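Local coordinates for phosphothreonine lyase ospF (PDB 3I0U), which probably cleaves the phosphate from phosphothreonine in host proteins by beta-elimination, as a type III effector and phosphothreonine lyase of Shigella flexneri, at residues E161-P171 / P181-Y189. Numbering follows the deposited sequence.
Sequences ESNLLRSKIAP and PEDWKYVSY
The C-terminal part of helix 147-166 holds the loop that leads into edge strand 187-191, with E161 and Y186 as the two clasps. The carboxylate of E161 accepts three consecutive backbone N-H groups: OE2 takes K185 N at 2.7 Å in a nearly straight bond (176°), while OE1 receives both Y186 N at 2.8 Å, on its syn lone pair, and V187 N at 2.7 Å, almost in line with its C-O bond. A bend at chi2 (-70°) brings the carboxylate across to this curled backbone. Glutamate suits the place because its side chain is long enough to carry two acceptor oxygens from helix to loop, and the three N-H groups would be expected to favour its charged form.

The loop thus enters the antiparallel sheet at its margin, where strand 187-191 pairs with strand 80-84. Y186 reaches back the other way. Its OH donates to I169 O at 2.6 Å, on the residue whose N closes a Schellman motif against L164 O, after K168 with its positive phi. Tyrosine is long enough for this while its flat ring lies against apolar surface: L164 CB sits over one face of the Y186 ring, 3.5 Å from its centroid, in a CH-pi contact, and I169 CG2 and P171 CD each come within 4.0 Å of Y186 CE1. L164 also touches I84 of strand 80-84 and L98 of helix 91-102.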
loop_
_atom_site.group_PDB
_atom_site.type_symbol
_atom_site.label_atom_id
_atom_site.label_comp_id
_atom_site.label_asym_id
_atom_site.label_seq_id
_atom_site.Cartn_x
_atom_site.Cartn_y
_atom_site.Cartn_z
ATOM N N GLU A 161 -2.692 8.838 3.653
ATOM C CA GLU A 161 -2.032 10.126 3.962
ATOM C C GLU A 161 -2.884 10.956 4.940
ATOM O O GLU A 161 -2.443 11.358 6.021
ATOM C CB GLU A 161 -1.749 10.923 2.671
ATOM C CG GLU A 161 -0.494 10.504 1.877
ATOM C CD GLU A 161 0.833 10.858 2.569
ATOM O OE1 GLU A 161 1.724 9.986 2.726
ATOM O OE2 GLU A 161 1.001 12.029 2.938
ATOM N N SER A 162 -4.136 11.126 4.575
ATOM C CA SER A 162 -5.077 11.964 5.276
ATOM C C SER A 162 -5.349 11.470 6.708
ATOM O O SER A 162 -5.464 12.243 7.639
ATOM C CB SER A 162 -6.356 11.969 4.462
ATOM O OG SER A 162 -7.422 12.432 5.220
ATOM N N ASN A 163 -5.443 10.166 6.880
ATOM C CA ASN A 163 -5.723 9.616 8.189
ATOM C C ASN A 163 -4.544 9.730 9.128
ATOM O O ASN A 163 -4.728 9.963 10.322
ATOM C CB ASN A 163 -6.121 8.149 8.083
ATOM C CG ASN A 163 -7.591 7.965 7.832
ATOM O OD1 ASN A 163 -8.056 7.981 6.699
ATOM N ND2 ASN A 163 -8.329 7.789 8.877
ATOM N N LEU A 164 -3.334 9.545 8.601
ATOM C CA LEU A 164 -2.116 9.704 9.392
ATOM C C LEU A 164 -1.900 11.133 9.774
ATOM O O LEU A 164 -1.616 11.410 10.916
ATOM C CB LEU A 164 -0.920 9.238 8.600
ATOM C CG LEU A 164 -0.278 7.862 8.773
ATOM C CD1 LEU A 164 -1.024 6.898 9.721
ATOM C CD2 LEU A 164 -0.035 7.279 7.421
ATOM N N LEU A 165 -2.074 12.048 8.820
ATOM C CA LEU A 165 -1.841 13.470 9.085
ATOM C C LEU A 165 -2.808 14.013 10.138
ATOM O O LEU A 165 -2.448 14.814 10.996
ATOM C CB LEU A 165 -1.858 14.287 7.774
ATOM C CG LEU A 165 -1.759 15.823 7.833
ATOM C CD1 LEU A 165 -0.388 16.217 8.436
ATOM C CD2 LEU A 165 -1.990 16.491 6.465
ATOM N N ARG A 166 -4.029 13.528 10.121
ATOM C CA ARG A 166 -5.004 14.134 10.964
ATOM C C ARG A 166 -5.024 13.559 12.353
ATOM O O ARG A 166 -5.521 14.145 13.284
ATOM C CB ARG A 166 -6.342 14.233 10.237
ATOM C CG ARG A 166 -6.174 15.228 8.977
ATOM C CD ARG A 166 -7.315 15.225 7.963
ATOM N NE ARG A 166 -7.784 13.866 7.654
ATOM C CZ ARG A 166 -9.040 13.401 7.814
ATOM N NH1 ARG A 166 -10.028 14.200 8.255
ATOM N NH2 ARG A 166 -9.304 12.114 7.499
ATOM N N SER A 167 -4.397 12.418 12.519
ATOM C CA SER A 167 -4.066 11.962 13.867
ATOM C C SER A 167 -2.667 12.422 14.299
ATOM O O SER A 167 -2.185 12.014 15.352
ATOM C CB SER A 167 -4.178 10.451 13.990
ATOM O OG SER A 167 -5.399 9.957 13.418
ATOM N N LYS A 168 -2.049 13.305 13.504
ATOM C CA LYS A 168 -0.737 13.934 13.778
ATOM C C LYS A 168 0.379 12.938 14.047
ATOM O O LYS A 168 1.166 13.124 14.897
ATOM C CB LYS A 168 -0.847 15.028 14.840
ATOM C CG LYS A 168 -1.402 16.315 14.253
ATOM C CD LYS A 168 -1.629 17.483 15.198
ATOM C CE LYS A 168 -2.743 18.388 14.583
ATOM N NZ LYS A 168 -3.271 19.506 15.457
ATOM N N ILE A 169 0.385 11.859 13.292
ATOM C CA ILE A 169 1.400 10.844 13.315
ATOM C C ILE A 169 2.727 11.342 12.737
ATOM O O ILE A 169 2.744 12.014 11.711
ATOM C CB ILE A 169 0.905 9.631 12.503
ATOM C CG1 ILE A 169 -0.337 9.014 13.165
ATOM C CG2 ILE A 169 2.016 8.602 12.281
ATOM C CD1 ILE A 169 -0.145 8.476 14.607
ATOM N N ALA A 170 3.841 11.012 13.392
ATOM C CA ALA A 170 5.156 11.427 12.931
ATOM C C ALA A 170 5.592 10.515 11.796
ATOM O O ALA A 170 5.524 9.270 11.932
ATOM C CB ALA A 170 6.135 11.355 14.020
ATOM N N PRO A 171 6.030 11.116 10.660
ATOM C CA PRO A 171 6.684 10.392 9.579
ATOM C C PRO A 171 8.028 9.804 9.984
ATOM O O PRO A 171 8.694 10.330 10.838
ATOM C CB PRO A 171 6.895 11.475 8.519
ATOM C CG PRO A 171 6.923 12.751 9.273
ATOM C CD PRO A 171 5.900 12.550 10.339
ATOM N N PRO A 181 6.193 12.562 -4.181
ATOM C CA PRO A 181 6.027 13.999 -4.318
ATOM C C PRO A 181 6.056 14.652 -2.943
ATOM O O PRO A 181 5.959 13.958 -1.892
ATOM C CB PRO A 181 4.646 14.123 -4.941
ATOM C CG PRO A 181 3.904 12.974 -4.391
ATOM C CD PRO A 181 4.907 11.857 -4.325
ATOM N N GLU A 182 6.173 15.974 -2.935
ATOM C CA GLU A 182 6.354 16.696 -1.675
ATOM C C GLU A 182 5.088 16.676 -0.809
ATOM O O GLU A 182 5.175 16.751 0.415
ATOM C CB GLU A 182 6.913 18.122 -1.917
ATOM C CG GLU A 182 8.000 18.572 -0.887
ATOM C CD GLU A 182 9.372 17.851 -1.028
ATOM O OE1 GLU A 182 10.371 18.534 -1.374
ATOM O OE2 GLU A 182 9.465 16.621 -0.771
ATOM N N ASP A 183 3.925 16.506 -1.445
ATOM C CA ASP A 183 2.657 16.379 -0.711
ATOM C C ASP A 183 2.377 14.985 -0.129
ATOM O O ASP A 183 1.314 14.782 0.477
ATOM C CB ASP A 183 1.463 16.892 -1.543
ATOM C CG ASP A 183 1.314 16.174 -2.880
ATOM O OD1 ASP A 183 0.802 15.029 -2.897
ATOM O OD2 ASP A 183 1.684 16.758 -3.929
ATOM N N TRP A 184 3.291 14.022 -0.302
ATOM C CA TRP A 184 3.179 12.789 0.476
ATOM C C TRP A 184 4.110 12.914 1.631
ATOM O O TRP A 184 5.302 13.181 1.455
ATOM C CB TRP A 184 3.517 11.540 -0.294
ATOM C CG TRP A 184 2.652 11.235 -1.445
ATOM C CD1 TRP A 184 1.505 11.907 -1.865
ATOM C CD2 TRP A 184 2.830 10.156 -2.350
ATOM N NE1 TRP A 184 1.000 11.319 -2.986
ATOM C CE2 TRP A 184 1.785 10.242 -3.314
ATOM C CE3 TRP A 184 3.790 9.132 -2.467
ATOM C CZ2 TRP A 184 1.669 9.332 -4.377
ATOM C CZ3 TRP A 184 3.683 8.238 -3.532
ATOM C CH2 TRP A 184 2.625 8.343 -4.470
ATOM N N LYS A 185 3.551 12.746 2.826
ATOM C CA LYS A 185 4.324 12.887 4.054
ATOM C C LYS A 185 4.725 11.535 4.643
ATOM O O LYS A 185 5.724 11.442 5.358
ATOM C CB LYS A 185 3.629 13.822 5.046
ATOM C CG LYS A 185 3.700 15.321 4.575
ATOM C CD LYS A 185 2.989 16.381 5.486
ATOM C CE LYS A 185 3.653 16.484 6.924
ATOM N NZ LYS A 185 3.606 17.868 7.525
ATOM N N TYR A 186 3.994 10.486 4.271
ATOM C CA TYR A 186 4.206 9.153 4.826
ATOM C C TYR A 186 4.466 8.117 3.725
ATOM O O TYR A 186 5.282 7.213 3.905
ATOM C CB TYR A 186 2.994 8.725 5.655
ATOM C CG TYR A 186 2.557 9.727 6.694
ATOM C CD1 TYR A 186 3.098 9.698 7.965
ATOM C CD2 TYR A 186 1.586 10.724 6.398
ATOM C CE1 TYR A 186 2.723 10.611 8.924
ATOM C CE2 TYR A 186 1.207 11.651 7.353
ATOM C CZ TYR A 186 1.768 11.578 8.625
ATOM O OH TYR A 186 1.387 12.475 9.594
ATOM N N VAL A 187 3.789 8.256 2.581
ATOM C CA VAL A 187 3.851 7.249 1.507
ATOM C C VAL A 187 5.031 7.500 0.552
ATOM O O VAL A 187 5.404 8.649 0.313
ATOM C CB VAL A 187 2.455 7.146 0.797
ATOM C CG1 VAL A 187 2.414 6.132 -0.372
ATOM C CG2 VAL A 187 1.419 6.760 1.813
ATOM N N SER A 188 5.657 6.434 0.057
ATOM C CA SER A 188 6.673 6.581 -0.982
ATOM C C SER A 188 6.607 5.422 -1.960
ATOM O O SER A 188 6.037 4.400 -1.640
ATOM C CB SER A 188 8.066 6.769 -0.399
ATOM O OG SER A 188 8.443 5.642 0.347
ATOM N N TYR A 189 7.154 5.596 -3.160
ATOM C CA TYR A 189 7.002 4.611 -4.214
ATOM C C TYR A 189 8.320 3.986 -4.680
ATOM O O TYR A 189 9.340 4.681 -4.817
ATOM C CB TYR A 189 6.287 5.243 -5.419
ATOM C CG TYR A 189 6.365 4.433 -6.708
ATOM C CD1 TYR A 189 5.559 3.300 -6.908
ATOM C CD2 TYR A 189 7.259 4.806 -7.735
ATOM C CE1 TYR A 189 5.641 2.551 -8.113
ATOM C CE2 TYR A 189 7.354 4.067 -8.937
ATOM C CZ TYR A 189 6.544 2.953 -9.118
ATOM O OH TYR A 189 6.664 2.256 -10.290
#